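PDB 4PYS: beta-N-acetylhexosaminidase from Bacteroides fragilis, which probably hydrolyses terminal, non-reducing N-acetylhexosamine residues from glycans and glycoconjugates, as glycoside hydrolases of family 20 do. Local coordinates for residues L45-L50 with S54-C59; E78-R83 with I103-Q108; R107-G112 with L117-V122. One frame throughout, in Å; residues are numbered along the deposited sequence.

How the contacts relate
All three contacts lie in the alpha/beta domain that precedes the TIM-barrel catalytic domain of family 20 enzymes, and they illustrate how two helices are laid against one curved sheet. Contact 1 ties helix 43-49 to strand 56-58; contacts 2 and 3 fasten helix 96-109 to the neighbouring strands 80-84 and 117-126. Contacts 2 and 3 share R107 and Q108, and their centres are about 11 Å apart. The centre of contact 1 lies about 15 Å from that of contact 2 and about 16 Å from that of contact 3, yet the helices touch directly, F46 CB lying 3.8 Å from I103 CD1. The zinc ion is bound by cysteines of the catalytic domain, not by this layer.

Contact 1 (L45-L50 with S54-C59); sequences LFYEKL and SAVEWC
With Y47 CG set beside its own backbone N (chi1 -66°) and W58 CG likewise (chi1 -70°), the two aromatic side chains reach toward each other from helix 43-49 and strand 56-58. The phenol hydroxyl meets the pyrrole N-H: W58 NE1 donates to Y47 OH over 2.9 Å. The bond is bent, 147° at the hydrogen, but the bend lies within the indole plane, from which the oxygen hardly departs. Y47 therefore meets the edge of the tryptophan, and the two side chains run obliquely to each other.

V56 adds an apolar contact through its CG2 branch. That methyl lies 3.9 Å from Y47 CE1, close to the plane of the phenol ring and at its edge, and 4.1 Å from F46 CE2, again at a ring edge. The other branch, CG1, turns to its own strand and lies 3.5 Å above the plane of the W58 ring, toward its rim. One valine thus serves both aromatic residues of the helix and the indole two residues further on.

F46 reaches the same methyl, and its ring also meets W69 nearly at a right angle. M33 of strand 31-35 touches F46, V56 and W58. Strand 31-35, helix 43-49 and the parallel strand 56-58 form a beta-alpha-beta crossover, and this contact packs the connecting helix against its second strand.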
loop_
_atom_site.group_PDB
_atom_site.type_symbol
_atom_site.label_atom_id
_atom_site.label_comp_id
_atom_site.label_asym_id
_atom_site.label_seq_id
_atom_site.Cartn_x
_atom_site.Cartn_y
_atom_site.Cartn_z
ATOM N N LEU A 45 -1.462 -18.869 -5.361
ATOM C CA LEU A 45 -0.140 -18.343 -5.009
ATOM C C LEU A 45 0.860 -19.476 -4.802
ATOM O O LEU A 45 2.022 -19.381 -5.210
ATOM C CB LEU A 45 -0.206 -17.460 -3.759
ATOM C CG LEU A 45 1.092 -16.762 -3.341
ATOM C CD1 LEU A 45 1.551 -15.783 -4.424
ATOM C CD2 LEU A 45 0.928 -16.039 -2.004
ATOM N N PHE A 46 0.406 -20.547 -4.160
ATOM C CA PHE A 46 1.250 -21.717 -3.952
ATOM C C PHE A 46 1.678 -22.318 -5.291
ATOM O O PHE A 46 2.852 -22.656 -5.486
ATOM C CB PHE A 46 0.503 -22.769 -3.113
ATOM C CG PHE A 46 1.303 -24.013 -2.866
ATOM C CD1 PHE A 46 2.179 -24.081 -1.790
ATOM C CD2 PHE A 46 1.193 -25.110 -3.715
ATOM C CE1 PHE A 46 2.934 -25.214 -1.562
ATOM C CE2 PHE A 46 1.946 -26.252 -3.496
ATOM C CZ PHE A 46 2.818 -26.306 -2.414
ATOM N N TYR A 47 0.732 -22.462 -6.217
ATOM C CA TYR A 47 1.047 -23.038 -7.526
ATOM C C TYR A 47 2.033 -22.158 -8.295
ATOM O O TYR A 47 2.883 -22.641 -9.041
ATOM C CB TYR A 47 -0.221 -23.232 -8.362
ATOM C CG TYR A 47 -1.194 -24.267 -7.830
ATOM C CD1 TYR A 47 -0.752 -25.377 -7.116
ATOM C CD2 TYR A 47 -2.561 -24.132 -8.048
ATOM C CE1 TYR A 47 -1.648 -26.317 -6.631
ATOM C CE2 TYR A 47 -3.459 -25.061 -7.572
ATOM C CZ TYR A 47 -2.997 -26.154 -6.864
ATOM O OH TYR A 47 -3.897 -27.079 -6.388
ATOM N N GLU A 48 1.914 -20.854 -8.107
ATOM C CA GLU A 48 2.761 -19.911 -8.819
ATOM C C GLU A 48 4.185 -19.838 -8.261
ATOM O O GLU A 48 5.148 -19.668 -9.016
ATOM C CB GLU A 48 2.109 -18.526 -8.773
ATOM C CG GLU A 48 2.862 -17.452 -9.533
ATOM C CD GLU A 48 2.230 -16.084 -9.362
ATOM O OE1 GLU A 48 1.008 -15.947 -9.608
ATOM O OE2 GLU A 48 2.961 -15.150 -8.977
ATOM N N LYS A 49 4.324 -19.972 -6.946
ATOM C CA LYS A 49 5.594 -19.650 -6.290
ATOM C C LYS A 49 6.377 -20.870 -5.810
ATOM O O LYS A 49 7.596 -20.798 -5.650
ATOM C CB LYS A 49 5.367 -18.708 -5.107
ATOM C CG LYS A 49 4.710 -17.360 -5.444
ATOM C CD LYS A 49 5.515 -16.556 -6.467
ATOM C CE LYS A 49 5.044 -15.089 -6.502
ATOM N NZ LYS A 49 5.605 -14.341 -7.696
ATOM N N LEU A 50 5.684 -21.987 -5.590
ATOM C CA LEU A 50 6.313 -23.154 -4.962
ATOM C C LEU A 50 6.247 -24.439 -5.793
ATOM O O LEU A 50 7.280 -24.966 -6.212
ATOM C CB LEU A 50 5.720 -23.380 -3.564
ATOM C CG LEU A 50 6.093 -22.301 -2.543
ATOM C CD1 LEU A 50 5.234 -22.388 -1.296
ATOM C CD2 LEU A 50 7.564 -22.449 -2.192
ATOM N N SER A 54 0.387 -29.112 -11.637
ATOM C CA SER A 54 0.607 -30.374 -12.343
ATOM C C SER A 54 1.366 -31.382 -11.482
ATOM O O SER A 54 1.305 -32.587 -11.727
ATOM C CB SER A 54 1.365 -30.142 -13.656
ATOM O OG SER A 54 2.691 -29.706 -13.399
ATOM N N ALA A 55 2.083 -30.883 -10.477
ATOM C CA ALA A 55 2.887 -31.738 -9.605
ATOM C C ALA A 55 2.195 -32.037 -8.275
ATOM O O ALA A 55 2.738 -32.764 -7.438
ATOM C CB ALA A 55 4.241 -31.103 -9.353
ATOM N N VAL A 56 1.004 -31.473 -8.083
ATOM C CA VAL A 56 0.253 -31.646 -6.838
ATOM C C VAL A 56 -0.828 -32.729 -6.947
ATOM O O VAL A 56 -1.582 -32.770 -7.920
ATOM C CB VAL A 56 -0.375 -30.310 -6.384
ATOM C CG1 VAL A 56 -1.367 -30.531 -5.252
ATOM C CG2 VAL A 56 0.711 -29.345 -5.943
ATOM N N GLU A 57 -0.875 -33.619 -5.954
ATOM C CA GLU A 57 -1.936 -34.621 -5.837
ATOM C C GLU A 57 -2.724 -34.319 -4.569
ATOM O O GLU A 57 -2.162 -34.366 -3.478
ATOM C CB GLU A 57 -1.351 -36.023 -5.672
ATOM C CG GLU A 57 -0.734 -36.655 -6.900
ATOM C CD GLU A 57 -0.272 -38.077 -6.620
ATOM O OE1 GLU A 57 -0.822 -38.713 -5.692
ATOM O OE2 GLU A 57 0.643 -38.555 -7.324
ATOM N N TRP A 58 -4.013 -34.020 -4.692
ATOM C CA TRP A 58 -4.821 -33.757 -3.501
ATOM C C TRP A 58 -5.315 -35.048 -2.856
ATOM O O TRP A 58 -5.964 -35.874 -3.499
ATOM C CB TRP A 58 -5.969 -32.798 -3.818
ATOM C CG TRP A 58 -5.469 -31.426 -4.081
ATOM C CD1 TRP A 58 -5.215 -30.858 -5.300
ATOM C CD2 TRP A 58 -5.127 -30.444 -3.100
ATOM N NE1 TRP A 58 -4.750 -29.576 -5.134
ATOM C CE2 TRP A 58 -4.683 -29.298 -3.792
ATOM C CE3 TRP A 58 -5.159 -30.418 -1.702
ATOM C CZ2 TRP A 58 -4.273 -28.142 -3.132
ATOM C CZ3 TRP A 58 -4.747 -29.270 -1.045
ATOM C CH2 TRP A 58 -4.312 -28.145 -1.761
ATOM N N CYS A 59 -4.976 -35.213 -1.581
ATOM C CA CYS A 59 -5.271 -36.435 -0.833
ATOM C C CYS A 59 -6.514 -36.283 0.021
ATOM O O CYS A 59 -6.789 -35.201 0.548
ATOM C CB CYS A 59 -4.105 -36.781 0.091
ATOM S SG CYS A 59 -2.638 -37.350 -0.752
#

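Contact 2 (E78-R83 with I103-Q108); sequences EGYRIR and IQSLRQ
S105 OG has two polar partners: Y80 OH lies 2.5 Å away, a short hydrogen bond in which either hydroxyl could be the donor, and K160 NZ bonds to the same oxygen. Here helix 96-109 lies on the sheet of the alpha/beta domain found ahead of the family 20 catalytic barrel, with its axis 9.9 Å from that of strand 80-83 and an angle of 37° between their directions.

The phenol reaches the helix because Y80 CG stands between the backbone N and the carbonyl carbon (chi1 65°), which turns the ring off the strand toward S105. The serine oxygen approaches the hydroxyl end of that ring obliquely. Since both residues are buried, the bond satisfies polar groups that would otherwise be costly inside the layer, and a nearby lysine ammonium would tend to polarise the pair.

Two residues along the strand, I82 supplies the apolar half of the contact. Its CD1 projects between S105 and L106, 4.1 Å from S105 CB, while L106 bends its end toward the strand to meet it. The two aliphatic chains cross at a slant. L106 also touches F119 of strand 117-126, while I103, on another side of the helix, packs on L45 and F46 of helix 43-49. The closest apolar approach is I82 CD1 to L106 CG, 4.0 Å, with L106 CD2 almost as near.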
loop_
_atom_site.group_PDB
_atom_site.type_symbol
_atom_site.label_atom_id
_atom_site.label_comp_id
_atom_site.label_asym_id
_atom_site.label_seq_id
_atom_site.Cartn_x
_atom_site.Cartn_y
_atom_site.Cartn_z
ATOM N N GLU A 78 -4.276 -13.166 10.758
ATOM C CA GLU A 78 -3.127 -13.158 9.860
ATOM C C GLU A 78 -1.935 -13.992 10.335
ATOM O O GLU A 78 -0.874 -13.963 9.706
ATOM C CB GLU A 78 -2.663 -11.728 9.550
ATOM C CG GLU A 78 -3.784 -10.760 9.192
ATOM C CD GLU A 78 -3.231 -9.429 8.731
ATOM O OE1 GLU A 78 -2.949 -8.565 9.598
ATOM O OE2 GLU A 78 -3.064 -9.271 7.503
ATOM N N GLY A 79 -2.100 -14.731 11.426
ATOM C CA GLY A 79 -0.989 -15.511 11.957
ATOM C C GLY A 79 -0.907 -16.899 11.353
ATOM O O GLY A 79 -1.885 -17.405 10.812
ATOM N N TYR A 80 0.260 -17.529 11.445
ATOM C CA TYR A 80 0.391 -18.894 10.948
ATOM C C TYR A 80 1.420 -19.651 11.767
ATOM O O TYR A 80 2.193 -19.053 12.529
ATOM C CB TYR A 80 0.784 -18.893 9.463
ATOM C CG TYR A 80 2.154 -18.309 9.233
ATOM C CD1 TYR A 80 2.327 -16.946 9.016
ATOM C CD2 TYR A 80 3.282 -19.123 9.240
ATOM C CE1 TYR A 80 3.598 -16.409 8.830
ATOM C CE2 TYR A 80 4.549 -18.596 9.059
ATOM C CZ TYR A 80 4.697 -17.243 8.847
ATOM O OH TYR A 80 5.964 -16.728 8.675
ATOM N N ARG A 81 1.420 -20.970 11.614
ATOM C CA ARG A 81 2.475 -21.798 12.173
ATOM C C ARG A 81 2.892 -22.766 11.080
ATOM O O ARG A 81 2.044 -23.300 10.353
ATOM C CB ARG A 81 1.965 -22.563 13.403
ATOM C CG ARG A 81 3.013 -23.449 14.074
ATOM C CD ARG A 81 2.405 -24.263 15.220
ATOM N NE ARG A 81 1.809 -23.407 16.248
ATOM C CZ ARG A 81 0.502 -23.186 16.374
ATOM N NH1 ARG A 81 -0.361 -23.771 15.550
ATOM N NH2 ARG A 81 0.049 -22.381 17.327
ATOM N N ILE A 82 4.198 -22.960 10.941
ATOM C CA ILE A 82 4.728 -23.951 10.008
ATOM C C ILE A 82 5.547 -24.938 10.806
ATOM O O ILE A 82 6.414 -24.523 11.574
ATOM C CB ILE A 82 5.663 -23.312 8.968
ATOM C CG1 ILE A 82 4.909 -22.329 8.058
ATOM C CG2 ILE A 82 6.320 -24.394 8.116
ATOM C CD1 ILE A 82 5.828 -21.538 7.102
ATOM N N ARG A 83 5.277 -26.233 10.652
ATOM C CA ARG A 83 6.160 -27.255 11.208
ATOM C C ARG A 83 6.674 -28.103 10.068
ATOM O O ARG A 83 5.889 -28.742 9.364
ATOM C CB ARG A 83 5.437 -28.142 12.225
ATOM C CG ARG A 83 5.166 -27.463 13.553
ATOM C CD ARG A 83 4.282 -28.340 14.432
ATOM N NE ARG A 83 2.880 -28.234 14.034
ATOM C CZ ARG A 83 1.950 -29.119 14.367
ATOM N NH1 ARG A 83 2.284 -30.184 15.090
ATOM N NH2 ARG A 83 0.694 -28.948 13.972
ATOM N N ILE A 103 2.962 -19.200 3.022
ATOM C CA ILE A 103 3.518 -19.476 1.705
ATOM C C ILE A 103 4.691 -18.553 1.420
ATOM O O ILE A 103 5.700 -18.995 0.886
ATOM C CB ILE A 103 2.440 -19.344 0.594
ATOM C CG1 ILE A 103 1.497 -20.554 0.653
ATOM C CG2 ILE A 103 3.064 -19.260 -0.804
ATOM C CD1 ILE A 103 0.195 -20.355 -0.132
ATOM N N GLN A 104 4.578 -17.283 1.791
ATOM C CA GLN A 104 5.690 -16.359 1.568
ATOM C C GLN A 104 6.916 -16.792 2.381
ATOM O O GLN A 104 8.046 -16.680 1.917
ATOM C CB GLN A 104 5.300 -14.919 1.933
ATOM C CG GLN A 104 4.197 -14.315 1.074
ATOM C CD GLN A 104 4.605 -14.124 -0.383
ATOM O OE1 GLN A 104 5.731 -14.446 -0.788
ATOM N NE2 GLN A 104 3.686 -13.584 -1.176
ATOM N N SER A 105 6.701 -17.286 3.597
ATOM C CA SER A 105 7.831 -17.793 4.379
ATOM C C SER A 105 8.446 -19.061 3.769
ATOM O O SER A 105 9.673 -19.202 3.739
ATOM C CB SER A 105 7.435 -18.023 5.843
ATOM O OG SER A 105 7.216 -16.780 6.493
ATOM N N LEU A 106 7.607 -19.977 3.291
ATOM C CA LEU A 106 8.108 -21.201 2.660
ATOM C C LEU A 106 8.958 -20.866 1.436
ATOM O O LEU A 106 9.967 -21.527 1.171
ATOM C CB LEU A 106 6.951 -22.133 2.264
ATOM C CG LEU A 106 6.253 -22.887 3.399
ATOM C CD1 LEU A 106 5.013 -23.618 2.879
ATOM C CD2 LEU A 106 7.213 -23.873 4.054
ATOM N N ARG A 107 8.556 -19.840 0.684
ATOM C CA ARG A 107 9.337 -19.395 -0.477
ATOM C C ARG A 107 10.777 -19.096 -0.102
ATOM O O ARG A 107 11.708 -19.469 -0.823
ATOM C CB ARG A 107 8.759 -18.098 -1.041
ATOM C CG ARG A 107 7.549 -18.235 -1.907
ATOM C CD ARG A 107 7.124 -16.839 -2.371
ATOM N NE ARG A 107 7.966 -16.300 -3.441
ATOM C CZ ARG A 107 7.841 -15.062 -3.919
ATOM N NH1 ARG A 107 6.927 -14.250 -3.402
ATOM N NH2 ARG A 107 8.615 -14.639 -4.909
ATOM N N GLN A 108 10.954 -18.396 1.019
ATOM C CA GLN A 108 12.282 -18.000 1.474
ATOM C C GLN A 108 12.994 -19.080 2.277
ATOM O O GLN A 108 14.213 -19.041 2.420
ATOM C CB GLN A 108 12.194 -16.715 2.302
ATOM C CG GLN A 108 11.785 -15.522 1.461
ATOM C CD GLN A 108 11.819 -14.218 2.225
ATOM O OE1 GLN A 108 12.708 -13.987 3.048
ATOM N NE2 GLN A 108 10.853 -13.355 1.954
#

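Contact 3 (R107-G112 with L117-V122); sequences RQWNTG and LIFPCV
W109 turns the NE1 edge of its indole to P120, while V122 lies obliquely against NE1 and the adjoining CE2 and CZ2. That nitrogen donates to P120 O over 2.9 Å at a nearly straight 172°, and the oxygen lies in the ring plane. A first torsion of -167° places W109 CG anti to the backbone N and carries the indole along the strand. Further round the ring, CZ2 packs 3.7 Å from V122 CG2, while CD1 meets F119 CD1 at 3.8 Å. The V122 side chain comes from the opposite direction; hydrocarbon thus supplements the polar bond. R20 of strand 17-21 also touches W109 and P120.

One residue later the chain leaves the helix, and N110 takes over. Its OD1 accepts a hydrogen bond from I118 N, 2.9 Å long, with the donor tilted 31° from the carbonyl plane, and also takes a weak bond from G112 N, the pattern of an Asx turn. In return T111 N donates to I118 O, again at 2.9 Å and in the carbonyl plane. I118 is thus held through both its N-H and its C=O, once by a side chain and once by backbone. N110 CB lies 3.8 Å from F119 CE1, and T111 CG2 packs against P120 CD, while T111 OG1 bonds to E113.

These bonds close the turn from helix 96-109 into strand 117-126, a helix-to-strand connection in which the end of the helix is tied to the start of the strand, within the alpha/beta domain of family 20 hexosaminidases.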
loop_
_atom_site.group_PDB
_atom_site.type_symbol
_atom_site.label_atom_id
_atom_site.label_comp_id
_atom_site.label_asym_id
_atom_site.label_seq_id
_atom_site.Cartn_x
_atom_site.Cartn_y
_atom_site.Cartn_z
ATOM N N ARG A 107 8.556 -19.840 0.684
ATOM C CA ARG A 107 9.337 -19.395 -0.477
ATOM C C ARG A 107 10.777 -19.096 -0.102
ATOM O O ARG A 107 11.708 -19.469 -0.823
ATOM C CB ARG A 107 8.759 -18.098 -1.041
ATOM C CG ARG A 107 7.549 -18.235 -1.907
ATOM C CD ARG A 107 7.124 -16.839 -2.371
ATOM N NE ARG A 107 7.966 -16.300 -3.441
ATOM C CZ ARG A 107 7.841 -15.062 -3.919
ATOM N NH1 ARG A 107 6.927 -14.250 -3.402
ATOM N NH2 ARG A 107 8.615 -14.639 -4.909
ATOM N N GLN A 108 10.954 -18.396 1.019
ATOM C CA GLN A 108 12.282 -18.000 1.474
ATOM C C GLN A 108 12.994 -19.080 2.277
ATOM O O GLN A 108 14.213 -19.041 2.420
ATOM C CB GLN A 108 12.194 -16.715 2.302
ATOM C CG GLN A 108 11.785 -15.522 1.461
ATOM C CD GLN A 108 11.819 -14.218 2.225
ATOM O OE1 GLN A 108 12.708 -13.987 3.048
ATOM N NE2 GLN A 108 10.853 -13.355 1.954
ATOM N N TRP A 109 12.240 -20.042 2.798
ATOM C CA TRP A 109 12.824 -21.074 3.637
ATOM C C TRP A 109 13.421 -22.210 2.797
ATOM O O TRP A 109 14.342 -22.891 3.233
ATOM C CB TRP A 109 11.779 -21.602 4.636
ATOM C CG TRP A 109 12.370 -22.433 5.735
ATOM C CD1 TRP A 109 12.219 -23.779 5.926
ATOM C CD2 TRP A 109 13.207 -21.967 6.803
ATOM N NE1 TRP A 109 12.916 -24.177 7.045
ATOM C CE2 TRP A 109 13.536 -23.083 7.595
ATOM C CE3 TRP A 109 13.715 -20.711 7.160
ATOM C CZ2 TRP A 109 14.355 -22.978 8.734
ATOM C CZ3 TRP A 109 14.522 -20.608 8.285
ATOM C CH2 TRP A 109 14.836 -21.733 9.057
ATOM N N ASN A 110 12.889 -22.404 1.594
ATOM C CA ASN A 110 13.462 -23.351 0.641
ATOM C C ASN A 110 14.941 -23.025 0.406
ATOM O O ASN A 110 15.281 -21.867 0.138
ATOM C CB ASN A 110 12.681 -23.257 -0.675
ATOM C CG ASN A 110 13.283 -24.099 -1.782
ATOM O OD1 ASN A 110 13.851 -25.161 -1.535
ATOM N ND2 ASN A 110 13.169 -23.619 -3.018
ATOM N N THR A 111 15.822 -24.020 0.516
ATOM C CA THR A 111 17.256 -23.748 0.395
ATOM C C THR A 111 17.656 -23.376 -1.032
ATOM O O THR A 111 18.598 -22.604 -1.244
ATOM C CB THR A 111 18.123 -24.935 0.828
ATOM O OG1 THR A 111 18.125 -25.928 -0.205
ATOM C CG2 THR A 111 17.620 -25.540 2.128
ATOM N N GLY A 112 16.949 -23.936 -2.011
ATOM C CA GLY A 112 17.300 -23.732 -3.407
ATOM C C GLY A 112 18.601 -24.434 -3.766
ATOM O O GLY A 112 19.232 -24.111 -4.772
ATOM N N LEU A 117 12.008 -28.786 -3.863
ATOM C CA LEU A 117 12.031 -28.027 -2.624
ATOM C C LEU A 117 12.834 -28.752 -1.550
ATOM O O LEU A 117 12.787 -29.980 -1.446
ATOM C CB LEU A 117 10.603 -27.790 -2.136
ATOM C CG LEU A 117 9.681 -26.994 -3.060
ATOM C CD1 LEU A 117 8.272 -27.023 -2.522
ATOM C CD2 LEU A 117 10.158 -25.562 -3.180
ATOM N N ILE A 118 13.592 -27.989 -0.769
ATOM C CA ILE A 118 14.337 -28.543 0.356
ATOM C C ILE A 118 14.114 -27.630 1.539
ATOM O O ILE A 118 14.473 -26.446 1.489
ATOM C CB ILE A 118 15.843 -28.635 0.073
ATOM C CG1 ILE A 118 16.114 -29.598 -1.083
ATOM C CG2 ILE A 118 16.586 -29.099 1.321
ATOM C CD1 ILE A 118 17.578 -29.877 -1.308
ATOM N N PHE A 119 13.505 -28.173 2.590
ATOM C CA PHE A 119 13.143 -27.379 3.758
ATOM C C PHE A 119 13.817 -27.909 5.012
ATOM O O PHE A 119 13.536 -29.030 5.442
ATOM C CB PHE A 119 11.633 -27.413 3.982
ATOM C CG PHE A 119 10.834 -26.753 2.896
ATOM C CD1 PHE A 119 10.929 -25.385 2.679
ATOM C CD2 PHE A 119 9.964 -27.496 2.110
ATOM C CE1 PHE A 119 10.180 -24.772 1.684
ATOM C CE2 PHE A 119 9.207 -26.892 1.119
ATOM C CZ PHE A 119 9.313 -25.530 0.905
ATOM N N PRO A 120 14.704 -27.105 5.616
ATOM C CA PRO A 120 15.298 -27.545 6.885
ATOM C C PRO A 120 14.205 -27.686 7.926
ATOM O O PRO A 120 13.263 -26.893 7.923
ATOM C CB PRO A 120 16.240 -26.394 7.253
ATOM C CG PRO A 120 16.588 -25.752 5.917
ATOM C CD PRO A 120 15.318 -25.863 5.103
ATOM N N CYS A 121 14.299 -28.690 8.784
ATOM C CA CYS A 121 13.266 -28.886 9.792
ATOM C C CYS A 121 13.206 -27.685 10.730
ATOM O O CYS A 121 14.235 -27.080 11.053
ATOM C CB CYS A 121 13.498 -30.188 10.553
ATOM S SG CYS A 121 13.348 -31.634 9.478
ATOM N N VAL A 122 11.996 -27.326 11.147
ATOM C CA VAL A 122 11.790 -26.064 11.847
ATOM C C VAL A 122 10.368 -25.986 12.381
ATOM O O VAL A 122 9.468 -26.672 11.890
ATOM C CB VAL A 122 12.043 -24.867 10.890
ATOM C CG1 VAL A 122 10.902 -24.721 9.887
ATOM C CG2 VAL A 122 12.229 -23.565 11.664
#